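Local coordinates for protein methionine gamma-lyase (Trichomonas vaginalis, PDB 1PFF) that belongs to the pyridoxal-phosphate-dependent enzymes of the Cys/Met metabolism family, with a large domain of the fold type I class, and forms an assembly of four chains here, at residues T144-G149 against M198-A203; H39-D44 against K78-N83; N94-V99 against D304-L309; V136-H141 against V158-D163. One frame throughout, in Å; residues are numbered along the deposited sequence.

Contact 1: residues T144-G149 against M198-A203; sequences TKYING and MRVKRA
Tyr-146 and Val-200 mark the nearest backbone approach, their CA atoms 6.8 Å apart where the loop 144-149 runs past one side of helix segment 198-203. Arg-199 carries most of the contact. Its CB points at the loop, the chain then bends at chi3 (-63°), and the guanidinium meets the carbonyls of Tyr-146 and Ile-147 with its edge. NH1 gives a short, nearly straight hydrogen bond to Tyr-146 O, 2.5 Å with 165° at the hydrogen, and that oxygen lies almost in the guanidinium plane. NH2 adds a weak bond to the same oxygen, making the grip a fork, and a further bond to Ile-147 O at 3.2 Å, reached from above that carbonyl's plane. Gly-149 sets its CA over one face of the guanidinium, 3.7 Å from Arg-199 CZ; Asn-148 O lies over the same face without a bond. Beside this polar cluster Val-200 supplies the apolar part: its CG2 meets Tyr-146 CB at 4.0 Å, the two side chains crossing at about a right angle, while the hydroxyl of Tyr-146 binds Ser-246. Arg-199 is tied back to its own helix as well, NE to Thr-195 OG1 and NH2 to Gly-192 O, and Met-198 of the second subunit packs on it. A buried guanidinium thus takes up carbonyl oxygens of both loop and helix; the positive group probably polarises the loop peptides, and its bonds to two successive carbonyls probably help hold the loop at 146-147 next to the subunit interface.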
loop_
_atom_site.group_PDB
_atom_site.type_symbol
_atom_site.label_atom_id
_atom_site.label_comp_id
_atom_site.label_asym_id
_atom_site.label_seq_id
_atom_site.Cartn_x
_atom_site.Cartn_y
_atom_site.Cartn_z
ATOM N N THR A 144 3.764 17.509 -0.445
ATOM C CA THR A 144 4.992 16.884 -0.931
ATOM C C THR A 144 6.245 17.356 -0.201
ATOM O O THR A 144 7.083 16.539 0.185
ATOM C CB THR A 144 5.148 17.146 -2.457
ATOM O OG1 THR A 144 3.996 16.644 -3.149
ATOM C CG2 THR A 144 6.299 16.331 -3.043
ATOM N N LYS A 145 6.361 18.671 -0.012
ATOM C CA LYS A 145 7.605 19.280 0.457
ATOM C C LYS A 145 7.962 18.989 1.921
ATOM O O LYS A 145 9.083 18.556 2.211
ATOM C CB LYS A 145 7.610 20.790 0.185
ATOM C CG LYS A 145 7.002 21.184 -1.158
ATOM C CD LYS A 145 8.059 21.441 -2.203
ATOM C CE LYS A 145 7.518 21.173 -3.604
ATOM N NZ LYS A 145 8.225 20.035 -4.268
ATOM N N TYR A 146 7.023 19.216 2.834
ATOM C CA TYR A 146 7.330 19.108 4.261
ATOM C C TYR A 146 6.403 18.206 5.066
ATOM O O TYR A 146 6.852 17.519 5.983
ATOM C CB TYR A 146 7.424 20.499 4.899
ATOM C CG TYR A 146 8.528 21.332 4.295
ATOM C CD1 TYR A 146 8.257 22.264 3.288
ATOM C CD2 TYR A 146 9.856 21.163 4.703
ATOM C CE1 TYR A 146 9.280 23.024 2.711
ATOM C CE2 TYR A 146 10.879 21.910 4.137
ATOM C CZ TYR A 146 10.590 22.840 3.144
ATOM O OH TYR A 146 11.611 23.581 2.591
ATOM N N ILE A 147 5.118 18.206 4.735
ATOM C CA ILE A 147 4.165 17.449 5.538
ATOM C C ILE A 147 4.431 15.943 5.402
ATOM O O ILE A 147 4.505 15.239 6.415
ATOM C CB ILE A 147 2.694 17.883 5.248
ATOM C CG1 ILE A 147 2.510 19.352 5.662
ATOM C CG2 ILE A 147 1.712 17.030 6.032
ATOM C CD1 ILE A 147 1.313 20.038 5.065
ATOM N N ASN A 148 4.625 15.476 4.167
ATOM C CA ASN A 148 5.076 14.104 3.912
ATOM C C ASN A 148 6.525 13.894 4.349
ATOM O O ASN A 148 7.370 14.767 4.160
ATOM C CB ASN A 148 4.952 13.745 2.427
ATOM C CG ASN A 148 5.272 12.277 2.149
ATOM O OD1 ASN A 148 4.750 11.384 2.811
ATOM N ND2 ASN A 148 6.138 12.031 1.176
ATOM N N GLY A 149 6.814 12.722 4.910
ATOM C CA GLY A 149 8.143 12.430 5.420
ATOM C C GLY A 149 9.187 12.017 4.396
ATOM O O GLY A 149 10.325 11.731 4.770
ATOM N N MET A 198 9.790 18.004 13.877
ATOM C CA MET A 198 11.211 17.679 13.863
ATOM C C MET A 198 11.889 18.059 12.539
ATOM O O MET A 198 12.926 18.716 12.532
ATOM C CB MET A 198 11.371 16.178 14.153
ATOM C CG MET A 198 12.779 15.622 14.075
ATOM S SD MET A 198 12.643 13.807 13.924
ATOM C CE MET A 198 12.459 13.608 12.189
ATOM N N ARG A 199 11.301 17.639 11.424
ATOM C CA ARG A 199 11.916 17.838 10.109
ATOM C C ARG A 199 11.951 19.313 9.697
ATOM O O ARG A 199 12.943 19.789 9.130
ATOM C CB ARG A 199 11.180 16.998 9.056
ATOM C CG ARG A 199 11.608 15.509 9.039
ATOM C CD ARG A 199 10.864 14.616 8.031
ATOM N NE ARG A 199 9.426 14.518 8.310
ATOM C CZ ARG A 199 8.493 15.258 7.708
ATOM N NH1 ARG A 199 8.847 16.161 6.794
ATOM N NH2 ARG A 199 7.214 15.098 8.020
ATOM N N VAL A 200 10.868 20.034 9.974
ATOM C CA VAL A 200 10.795 21.446 9.613
ATOM C C VAL A 200 11.780 22.281 10.427
ATOM O O VAL A 200 12.506 23.120 9.871
ATOM C CB VAL A 200 9.366 21.991 9.732
ATOM C CG1 VAL A 200 9.352 23.539 9.764
ATOM C CG2 VAL A 200 8.540 21.499 8.561
ATOM N N LYS A 201 11.833 22.022 11.730
ATOM C CA LYS A 201 12.687 22.798 12.622
ATOM C C LYS A 201 14.173 22.510 12.438
ATOM O O LYS A 201 14.984 23.440 12.382
ATOM C CB LYS A 201 12.241 22.610 14.081
ATOM C CG LYS A 201 10.826 23.164 14.329
ATOM C CD LYS A 201 10.445 23.159 15.805
ATOM C CE LYS A 201 9.222 24.043 16.028
ATOM N NZ LYS A 201 8.480 23.653 17.244
ATOM N N ARG A 202 14.541 21.238 12.318
ATOM C CA ARG A 202 15.951 20.912 12.035
ATOM C C ARG A 202 16.415 21.468 10.688
ATOM O O ARG A 202 17.522 22.003 10.594
ATOM C CB ARG A 202 16.233 19.411 12.119
ATOM C CG ARG A 202 17.748 19.064 11.980
ATOM C CD ARG A 202 18.574 19.289 13.258
ATOM N NE ARG A 202 18.745 18.038 14.009
ATOM C CZ ARG A 202 18.714 17.928 15.339
ATOM N NH1 ARG A 202 18.531 18.994 16.107
ATOM N NH2 ARG A 202 18.870 16.738 15.911
ATOM N N ALA A 203 15.586 21.340 9.651
ATOM C CA ALA A 203 15.948 21.923 8.347
ATOM C C ALA A 203 16.126 23.442 8.428
ATOM O O ALA A 203 17.087 23.984 7.866
ATOM C CB ALA A 203 14.930 21.561 7.280
#

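Contact 2: residues H39-D44 against K78-N83; sequences HLISDD and KHLKPN
Lys-81 crosses one face of the His-39 ring, its CE over the middle of the imidazole, 3.5 Å from the ring centroid and only 8° off the ring normal, a CH-pi contact with the two side chains at about a right angle. The bend of Lys-81 at chi3 (-96°) lays this methylene over the ring. At the ring's edge, near its plane, His-39 CE1 faces His-79 O at 3.3 Å. His-39 N donates to Asn-83 O (2.9 Å, 132° at the hydrogen), and the amide of Asn-83 rests against His-39 CB. Further along the strand, Ile-41 CD1 reaches His-79 O at 3.6 Å and touches Leu-80 CD2 at 4.0 Å.

A second shell orients these groups. The imidazole is bonded at both nitrogens, ND1 to Thr-84 and NE2 to Asp-66; Lys-81 NZ forms a salt bridge with Glu-64, and Asn-83 ND2 binds Gly-37 O. Strand 39-43 runs parallel between strands 84-90 and 64-68, and residues 78-83 lead from helix 75-78 into strand 84-90, the closing part of a beta-alpha-beta crossover in the seven-stranded mixed sheet of the fold type I large domain.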
loop_
_atom_site.group_PDB
_atom_site.type_symbol
_atom_site.label_atom_id
_atom_site.label_comp_id
_atom_site.label_asym_id
_atom_site.label_seq_id
_atom_site.Cartn_x
_atom_site.Cartn_y
_atom_site.Cartn_z
ATOM N N HIS A 39 -12.638 39.035 -10.724
ATOM C CA HIS A 39 -11.273 39.560 -10.775
ATOM C C HIS A 39 -10.430 38.902 -9.678
ATOM O O HIS A 39 -10.899 38.695 -8.567
ATOM C CB HIS A 39 -11.306 41.092 -10.633
ATOM C CG HIS A 39 -9.957 41.747 -10.544
ATOM N ND1 HIS A 39 -9.596 42.551 -9.480
ATOM C CD2 HIS A 39 -8.900 41.751 -11.393
ATOM C CE1 HIS A 39 -8.367 43.005 -9.670
ATOM N NE2 HIS A 39 -7.922 42.536 -10.825
ATOM N N LEU A 40 -9.190 38.562 -10.013
ATOM C CA LEU A 40 -8.261 37.965 -9.060
ATOM C C LEU A 40 -6.971 38.772 -9.053
ATOM O O LEU A 40 -6.457 39.144 -10.109
ATOM C CB LEU A 40 -7.957 36.494 -9.422
ATOM C CG LEU A 40 -6.976 35.743 -8.503
ATOM C CD1 LEU A 40 -7.352 34.252 -8.368
ATOM C CD2 LEU A 40 -5.545 35.868 -9.028
ATOM N N ILE A 41 -6.465 39.060 -7.861
ATOM C CA ILE A 41 -5.167 39.712 -7.730
ATOM C C ILE A 41 -4.200 38.672 -7.216
ATOM O O ILE A 41 -4.465 38.032 -6.195
ATOM C CB ILE A 41 -5.226 40.900 -6.749
ATOM C CG1 ILE A 41 -6.310 41.894 -7.175
ATOM C CG2 ILE A 41 -3.845 41.583 -6.658
ATOM C CD1 ILE A 41 -6.740 42.839 -6.086
ATOM N N SER A 42 -3.089 38.507 -7.919
ATOM C CA SER A 42 -2.056 37.558 -7.522
ATOM C C SER A 42 -0.725 38.278 -7.386
ATOM O O SER A 42 -0.481 39.290 -8.049
ATOM C CB SER A 42 -1.929 36.441 -8.560
ATOM O OG SER A 42 -0.853 35.562 -8.242
ATOM N N ASP A 43 0.126 37.762 -6.505
ATOM C CA ASP A 43 1.501 38.212 -6.453
ATOM C C ASP A 43 2.218 37.804 -7.744
ATOM O O ASP A 43 1.829 36.841 -8.409
ATOM C CB ASP A 43 2.227 37.655 -5.229
ATOM C CG ASP A 43 3.626 38.226 -5.077
ATOM O OD1 ASP A 43 4.588 37.429 -5.087
ATOM O OD2 ASP A 43 3.856 39.454 -4.955
ATOM N N ASP A 44 3.259 38.547 -8.095
ATOM C CA ASP A 44 3.980 38.294 -9.334
ATOM C C ASP A 44 5.157 37.327 -9.165
ATOM O O ASP A 44 5.906 37.104 -10.108
ATOM C CB ASP A 44 4.438 39.621 -9.956
ATOM C CG ASP A 44 5.497 40.322 -9.130
ATOM O OD1 ASP A 44 5.821 39.849 -8.018
ATOM O OD2 ASP A 44 6.062 41.362 -9.508
ATOM N N LYS A 78 -4.691 49.125 -3.765
ATOM C CA LYS A 78 -4.642 49.896 -5.001
ATOM C C LYS A 78 -5.279 49.165 -6.183
ATOM O O LYS A 78 -5.842 49.803 -7.065
ATOM C CB LYS A 78 -3.192 50.263 -5.341
ATOM C CG LYS A 78 -3.053 51.356 -6.390
ATOM C CD LYS A 78 -1.852 51.140 -7.298
ATOM C CE LYS A 78 -0.556 51.339 -6.537
ATOM N NZ LYS A 78 0.617 50.899 -7.332
ATOM N N HIS A 79 -5.198 47.833 -6.196
ATOM C CA HIS A 79 -5.678 47.051 -7.338
ATOM C C HIS A 79 -7.085 46.481 -7.180
ATOM O O HIS A 79 -7.540 45.720 -8.030
ATOM C CB HIS A 79 -4.679 45.937 -7.685
ATOM C CG HIS A 79 -3.453 46.441 -8.379
ATOM N ND1 HIS A 79 -3.350 46.505 -9.754
ATOM C CD2 HIS A 79 -2.290 46.932 -7.889
ATOM C CE1 HIS A 79 -2.169 46.999 -10.079
ATOM N NE2 HIS A 79 -1.506 47.266 -8.967
ATOM N N LEU A 80 -7.766 46.860 -6.102
ATOM C CA LEU A 80 -9.119 46.378 -5.828
ATOM C C LEU A 80 -10.095 46.958 -6.840
ATOM O O LEU A 80 -10.012 48.140 -7.174
ATOM C CB LEU A 80 -9.550 46.740 -4.399
ATOM C CG LEU A 80 -8.806 46.069 -3.239
ATOM C CD1 LEU A 80 -9.235 46.668 -1.909
ATOM C CD2 LEU A 80 -8.956 44.529 -3.220
ATOM N N LYS A 81 -10.995 46.110 -7.336
ATOM C CA LYS A 81 -12.032 46.492 -8.297
ATOM C C LYS A 81 -13.381 46.025 -7.760
ATOM O O LYS A 81 -13.413 45.198 -6.855
ATOM C CB LYS A 81 -11.756 45.839 -9.661
ATOM C CG LYS A 81 -10.495 46.350 -10.348
ATOM C CD LYS A 81 -10.609 46.249 -11.868
ATOM C CE LYS A 81 -9.971 44.982 -12.389
ATOM N NZ LYS A 81 -9.959 44.951 -13.884
ATOM N N PRO A 82 -14.495 46.539 -8.291
ATOM C CA PRO A 82 -15.822 46.110 -7.829
ATOM C C PRO A 82 -16.007 44.596 -7.909
ATOM O O PRO A 82 -16.727 44.020 -7.091
ATOM C CB PRO A 82 -16.773 46.814 -8.807
ATOM C CG PRO A 82 -16.012 48.064 -9.201
ATOM C CD PRO A 82 -14.589 47.568 -9.344
ATOM N N ASN A 83 -15.348 43.970 -8.880
ATOM C CA ASN A 83 -15.482 42.537 -9.097
ATOM C C ASN A 83 -14.349 41.667 -8.511
ATOM O O ASN A 83 -14.262 40.476 -8.821
ATOM C CB ASN A 83 -15.687 42.263 -10.588
ATOM C CG ASN A 83 -14.512 42.720 -11.449
ATOM O OD1 ASN A 83 -13.838 43.714 -11.148
ATOM N ND2 ASN A 83 -14.280 42.003 -12.546
#

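Contact 3: residues N94-V99 against D304-L309; sequences NPTLKV and DNLIRL
Asn-94 and Arg-308 make the polar half of this contact, through a backbone oxygen and a guanidinium. Arg-308 NE donates a weak, bent hydrogen bond to Asn-94 O at 3.2 Å, with 122° at the hydrogen. A water bridges the same two groups: it donates to Asn-94 O at 2.7 Å and accepts a weak bond from Arg-308 NH2, lying in the guanidinium plane at its edge. The chain of Arg-308 bends at chi3 (80°), which turns NE to the Asn-94 carbonyl, and its CG passes 4.2 Å from Pro-95 O. The amide of Asn-94 is engaged elsewhere, ND2 binding Cys-45 O.

Residues 94-99 belong to the loop that follows strand 84-90 of the large seven-stranded sheet, whereas 306-309 lie on a strand in the middle of the second, five-stranded sheet. The two segments therefore meet where the large and the C-terminal domain of the fold type I architecture come together.

The side-chain packing centres on Leu-306, whose two methyls each meet one residue of the loop. CG, anti to the backbone N (chi1 -164°), carries the fork to the loop. CD1 meets the methyl CG2 of Thr-96 at 3.9 Å. CD2 comes against Pro-95, 4.2 Å from its ring atom CB, and also touches its carbonyl O at 3.8 Å. On the sheet side Leu-306 packs against Ala-249 and Asp-251 of strand 247-251.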
loop_
_atom_site.group_PDB
_atom_site.type_symbol
_atom_site.label_atom_id
_atom_site.label_comp_id
_atom_site.label_asym_id
_atom_site.label_seq_id
_atom_site.Cartn_x
_atom_site.Cartn_y
_atom_site.Cartn_z
ATOM N N ASN A 94 8.794 32.323 -4.387
ATOM C CA ASN A 94 9.444 31.144 -4.976
ATOM C C ASN A 94 10.870 31.173 -5.509
ATOM O O ASN A 94 11.608 30.219 -5.230
ATOM C CB ASN A 94 8.525 30.555 -6.041
ATOM C CG ASN A 94 7.520 31.564 -6.525
ATOM O OD1 ASN A 94 7.726 32.213 -7.556
ATOM N ND2 ASN A 94 6.451 31.762 -5.746
ATOM N N PRO A 95 11.283 32.166 -6.315
ATOM C CA PRO A 95 12.679 32.174 -6.750
ATOM C C PRO A 95 13.574 32.717 -5.637
ATOM O O PRO A 95 14.480 32.013 -5.195
ATOM C CB PRO A 95 12.681 33.102 -7.986
ATOM C CG PRO A 95 11.277 33.558 -8.157
ATOM C CD PRO A 95 10.539 33.311 -6.865
ATOM N N THR A 96 13.308 33.936 -5.171
ATOM C CA THR A 96 14.285 34.629 -4.335
ATOM C C THR A 96 13.786 34.943 -2.927
ATOM O O THR A 96 14.329 35.831 -2.263
ATOM C CB THR A 96 14.774 35.908 -5.029
ATOM O OG1 THR A 96 13.638 36.639 -5.496
ATOM C CG2 THR A 96 15.559 35.575 -6.307
ATOM N N LEU A 97 12.742 34.228 -2.511
ATOM C CA LEU A 97 12.266 34.205 -1.120
ATOM C C LEU A 97 11.743 35.570 -0.676
ATOM O O LEU A 97 11.904 35.974 0.480
ATOM C CB LEU A 97 13.372 33.709 -0.167
ATOM C CG LEU A 97 13.852 32.245 -0.070
ATOM C CD1 LEU A 97 12.704 31.280 0.237
ATOM C CD2 LEU A 97 14.616 31.796 -1.308
ATOM N N LYS A 98 11.134 36.288 -1.612
ATOM C CA LYS A 98 10.473 37.542 -1.273
ATOM C C LYS A 98 9.472 37.303 -0.149
ATOM O O LYS A 98 8.717 36.320 -0.169
ATOM C CB LYS A 98 9.772 38.117 -2.492
ATOM C CG LYS A 98 9.223 39.531 -2.275
ATOM C CD LYS A 98 8.568 40.033 -3.556
ATOM C CE LYS A 98 7.090 39.619 -3.617
ATOM N NZ LYS A 98 6.520 39.985 -4.951
ATOM N N VAL A 99 9.462 38.206 0.827
ATOM C CA VAL A 99 8.566 38.068 1.973
ATOM C C VAL A 99 7.379 39.024 1.855
ATOM O O VAL A 99 7.558 40.224 1.648
ATOM C CB VAL A 99 9.317 38.324 3.311
ATOM C CG1 VAL A 99 8.346 38.282 4.481
ATOM C CG2 VAL A 99 10.455 37.306 3.504
ATOM N N ASP A 304 19.967 33.837 -14.760
ATOM C CA ASP A 304 20.894 32.737 -14.992
ATOM C C ASP A 304 21.950 32.621 -13.894
ATOM O O ASP A 304 22.767 31.696 -13.924
ATOM C CB ASP A 304 21.592 32.900 -16.348
ATOM C CG ASP A 304 20.685 32.579 -17.532
ATOM O OD1 ASP A 304 19.472 32.308 -17.348
ATOM O OD2 ASP A 304 21.112 32.580 -18.699
ATOM N N ASN A 305 21.944 33.561 -12.946
ATOM C CA ASN A 305 22.859 33.520 -11.801
ATOM C C ASN A 305 22.351 32.620 -10.667
ATOM O O ASN A 305 23.139 32.187 -9.817
ATOM C CB ASN A 305 23.076 34.926 -11.219
ATOM C CG ASN A 305 23.695 35.907 -12.202
ATOM O OD1 ASN A 305 23.359 37.100 -12.188
ATOM N ND2 ASN A 305 24.626 35.435 -13.029
ATOM N N LEU A 306 21.041 32.360 -10.652
ATOM C CA LEU A 306 20.355 31.838 -9.464
ATOM C C LEU A 306 20.448 30.328 -9.228
ATOM O O LEU A 306 20.136 29.533 -10.107
ATOM C CB LEU A 306 18.884 32.258 -9.455
ATOM C CG LEU A 306 18.195 32.100 -8.092
ATOM C CD1 LEU A 306 18.582 33.235 -7.143
ATOM C CD2 LEU A 306 16.685 32.013 -8.264
ATOM N N ILE A 307 20.876 29.960 -8.020
ATOM C CA ILE A 307 20.829 28.583 -7.535
ATOM C C ILE A 307 19.804 28.500 -6.400
ATOM O O ILE A 307 19.765 29.371 -5.532
ATOM C CB ILE A 307 22.226 28.127 -7.035
ATOM C CG1 ILE A 307 23.209 28.023 -8.198
ATOM C CG2 ILE A 307 22.126 26.772 -6.319
ATOM C CD1 ILE A 307 24.673 27.979 -7.781
ATOM N N ARG A 308 18.965 27.465 -6.421
ATOM C CA ARG A 308 17.990 27.252 -5.352
ATOM C C ARG A 308 18.408 26.039 -4.558
ATOM O O ARG A 308 18.703 24.977 -5.132
ATOM C CB ARG A 308 16.593 27.011 -5.914
ATOM C CG ARG A 308 15.897 28.228 -6.499
ATOM C CD ARG A 308 14.514 27.904 -7.062
ATOM N NE ARG A 308 13.483 27.810 -6.025
ATOM C CZ ARG A 308 12.575 26.837 -5.942
ATOM N NH1 ARG A 308 12.553 25.847 -6.832
ATOM N NH2 ARG A 308 11.681 26.848 -4.962
ATOM N N LEU A 309 18.420 26.198 -3.239
ATOM C CA LEU A 309 18.860 25.148 -2.336
ATOM C C LEU A 309 17.766 24.865 -1.315
ATOM O O LEU A 309 17.314 25.771 -0.604
ATOM C CB LEU A 309 20.163 25.568 -1.639
ATOM C CG LEU A 309 20.643 24.760 -0.424
ATOM C CD1 LEU A 309 20.946 23.299 -0.801
ATOM C CD2 LEU A 309 21.867 25.425 0.190
HETATM O O HOH W 1 10.873 29.302 -2.784
#

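Contact 4: residues V136-H141 against V158-D163; sequences VDIVVH and VCSRAD
Val-158 stands opposite Val-140 of strand 138-141 as an antiparallel, non-hydrogen-bonded pair. Its CG1, anti to the backbone N (chi1 -175°), presses on Ile-138 CG2 at 3.6 Å, while CG2 lies against Val-140 CG1. Cys-159 forms the hydrogen-bonded pair with Val-139. Its N donates to Val-139 O at 2.9 Å, and its O accepts from Val-139 N at 3.0 Å, both bonds close to straight. At Ser-160 a side chain makes the next bond across: OG, anti to the backbone N (chi1 -165°), donates to Asp-137 O at 2.6 Å, approaching from above that carbonyl's plane. Arg-161, the N-cap residue, reaches back to Asp-137 with its guanidinium edge. The direct NH1 to OD1 salt bridge is long at 4.0 Å, but a water spans it, accepting from Arg-161 NH1 and donating to Asp-137 OD1. Two residues on, Asp-163 takes the other end of the same guanidinium, NE to OD1 at 3.2 Å, weak in geometry, so that one arginine links two carboxylates; Asp-137 OD2 is held in turn by Arg-110.

The side chains of Ile-138, Val-140 and Val-158 face helix 22-33, and those of Val-139 and Cys-159 face helix 2-11. Strand 138-142 pairs in parallel with strand 116-120 on its other edge, and strand 156-160, the antiparallel member, passes into helix 162-177.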
loop_
_atom_site.group_PDB
_atom_site.type_symbol
_atom_site.label_atom_id
_atom_site.label_comp_id
_atom_site.label_asym_id
_atom_site.label_seq_id
_atom_site.Cartn_x
_atom_site.Cartn_y
_atom_site.Cartn_z
ATOM N N VAL A 136 -6.142 35.457 7.124
ATOM C CA VAL A 136 -6.255 34.791 5.830
ATOM C C VAL A 136 -7.494 33.885 5.831
ATOM O O VAL A 136 -7.834 33.303 6.860
ATOM C CB VAL A 136 -4.962 33.985 5.523
ATOM C CG1 VAL A 136 -5.135 33.034 4.349
ATOM C CG2 VAL A 136 -3.809 34.949 5.274
ATOM N N ASP A 137 -8.182 33.785 4.694
ATOM C CA ASP A 137 -9.386 32.949 4.613
ATOM C C ASP A 137 -9.088 31.491 4.316
ATOM O O ASP A 137 -9.667 30.589 4.922
ATOM C CB ASP A 137 -10.347 33.503 3.571
ATOM C CG ASP A 137 -10.839 34.873 3.934
ATOM O OD1 ASP A 137 -11.631 34.980 4.896
ATOM O OD2 ASP A 137 -10.436 35.893 3.351
ATOM N N ILE A 138 -8.177 31.262 3.376
ATOM C CA ILE A 138 -7.853 29.908 2.942
ATOM C C ILE A 138 -6.339 29.739 2.882
ATOM O O ILE A 138 -5.632 30.596 2.332
ATOM C CB ILE A 138 -8.454 29.634 1.524
ATOM C CG1 ILE A 138 -9.978 29.835 1.512
ATOM C CG2 ILE A 138 -8.079 28.220 1.049
ATOM C CD1 ILE A 138 -10.628 29.606 0.131
ATOM N N VAL A 139 -5.849 28.625 3.419
ATOM C CA VAL A 139 -4.445 28.253 3.297
ATOM C C VAL A 139 -4.347 26.974 2.464
ATOM O O VAL A 139 -5.121 26.034 2.681
ATOM C CB VAL A 139 -3.798 28.027 4.681
ATOM C CG1 VAL A 139 -2.420 27.380 4.555
ATOM C CG2 VAL A 139 -3.670 29.346 5.429
ATOM N N VAL A 140 -3.422 26.962 1.508
ATOM C CA VAL A 140 -3.142 25.784 0.689
ATOM C C VAL A 140 -1.706 25.270 0.888
ATOM O O VAL A 140 -0.793 26.042 1.186
ATOM C CB VAL A 140 -3.438 26.019 -0.825
ATOM C CG1 VAL A 140 -4.957 26.330 -1.042
ATOM C CG2 VAL A 140 -2.541 27.117 -1.422
ATOM N N HIS A 141 -1.531 23.965 0.694
ATOM C CA HIS A 141 -0.232 23.313 0.792
ATOM C C HIS A 141 -0.044 22.316 -0.337
ATOM O O HIS A 141 -0.996 21.661 -0.754
ATOM C CB HIS A 141 -0.157 22.500 2.087
ATOM C CG HIS A 141 -0.069 23.324 3.330
ATOM N ND1 HIS A 141 1.131 23.780 3.841
ATOM C CD2 HIS A 141 -1.025 23.723 4.205
ATOM C CE1 HIS A 141 0.903 24.456 4.952
ATOM N NE2 HIS A 141 -0.396 24.433 5.198
ATOM N N VAL A 158 -6.140 21.885 1.729
ATOM C CA VAL A 158 -6.818 23.180 1.833
ATOM C C VAL A 158 -7.418 23.314 3.240
ATOM O O VAL A 158 -8.173 22.436 3.669
ATOM C CB VAL A 158 -7.984 23.319 0.798
ATOM C CG1 VAL A 158 -8.588 24.706 0.834
ATOM C CG2 VAL A 158 -7.522 23.008 -0.607
ATOM N N CYS A 159 -7.103 24.407 3.936
ATOM C CA CYS A 159 -7.613 24.655 5.281
ATOM C C CYS A 159 -8.381 25.965 5.344
ATOM O O CYS A 159 -7.888 26.999 4.884
ATOM C CB CYS A 159 -6.466 24.725 6.284
ATOM S SG CYS A 159 -5.425 23.259 6.254
ATOM N N SER A 160 -9.570 25.928 5.940
ATOM C CA SER A 160 -10.431 27.111 6.013
ATOM C C SER A 160 -11.592 26.874 6.981
ATOM O O SER A 160 -11.604 25.870 7.715
ATOM C CB SER A 160 -10.953 27.475 4.606
ATOM O OG SER A 160 -11.493 28.793 4.570
ATOM N N ARG A 161 -12.550 27.804 6.984
ATOM C CA ARG A 161 -13.813 27.652 7.715
ATOM C C ARG A 161 -14.577 26.458 7.160
ATOM O O ARG A 161 -14.425 26.124 5.979
ATOM C CB ARG A 161 -14.696 28.893 7.539
ATOM C CG ARG A 161 -13.992 30.222 7.672
ATOM C CD ARG A 161 -14.919 31.418 7.850
ATOM N NE ARG A 161 -16.008 31.463 6.871
ATOM C CZ ARG A 161 -16.045 32.264 5.807
ATOM N NH1 ARG A 161 -15.041 33.094 5.545
ATOM N NH2 ARG A 161 -17.095 32.227 4.991
ATOM N N ALA A 162 -15.413 25.841 7.995
ATOM C CA ALA A 162 -16.195 24.663 7.599
ATOM C C ALA A 162 -17.044 24.894 6.348
ATOM O O ALA A 162 -17.100 24.039 5.450
ATOM C CB ALA A 162 -17.068 24.184 8.754
ATOM N N ASP A 163 -17.689 26.054 6.279
ATOM C CA ASP A 163 -18.567 26.337 5.149
ATOM C C ASP A 163 -17.819 26.504 3.816
ATOM O O ASP A 163 -18.294 26.029 2.781
ATOM C CB ASP A 163 -19.559 27.475 5.463
ATOM C CG ASP A 163 -18.910 28.851 5.574
ATOM O OD1 ASP A 163 -17.671 28.975 5.695
ATOM O OD2 ASP A 163 -19.604 29.894 5.557
HETATM O O HOH W 2 -12.724 33.243 6.605
#

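Overall arrangement
Contacts 2 and 4 belong to the same seven-stranded sheet, about 10 Å apart at their nearest atoms. Contact 3 ties the domain of that sheet to the five-stranded sheet and joins contact 2 directly: Lys-98 NZ makes salt bridges to Asp-43 OD2 at 2.7 Å and to Asp-44 OD1 at 3.1 Å. Contact 1 abuts contact 4, with Ile-147 CD1 packed 3.9 Å from His-141 ND1; loop 144-149 follows shortly after strand 138-142. Contacts 1 and 3 come within about 7 Å at their nearest atoms without touching. Contacts 1 and 2 lie on opposite sides of the chain's centre, about 33 Å between centres, and contact 1 alone borders the second subunit.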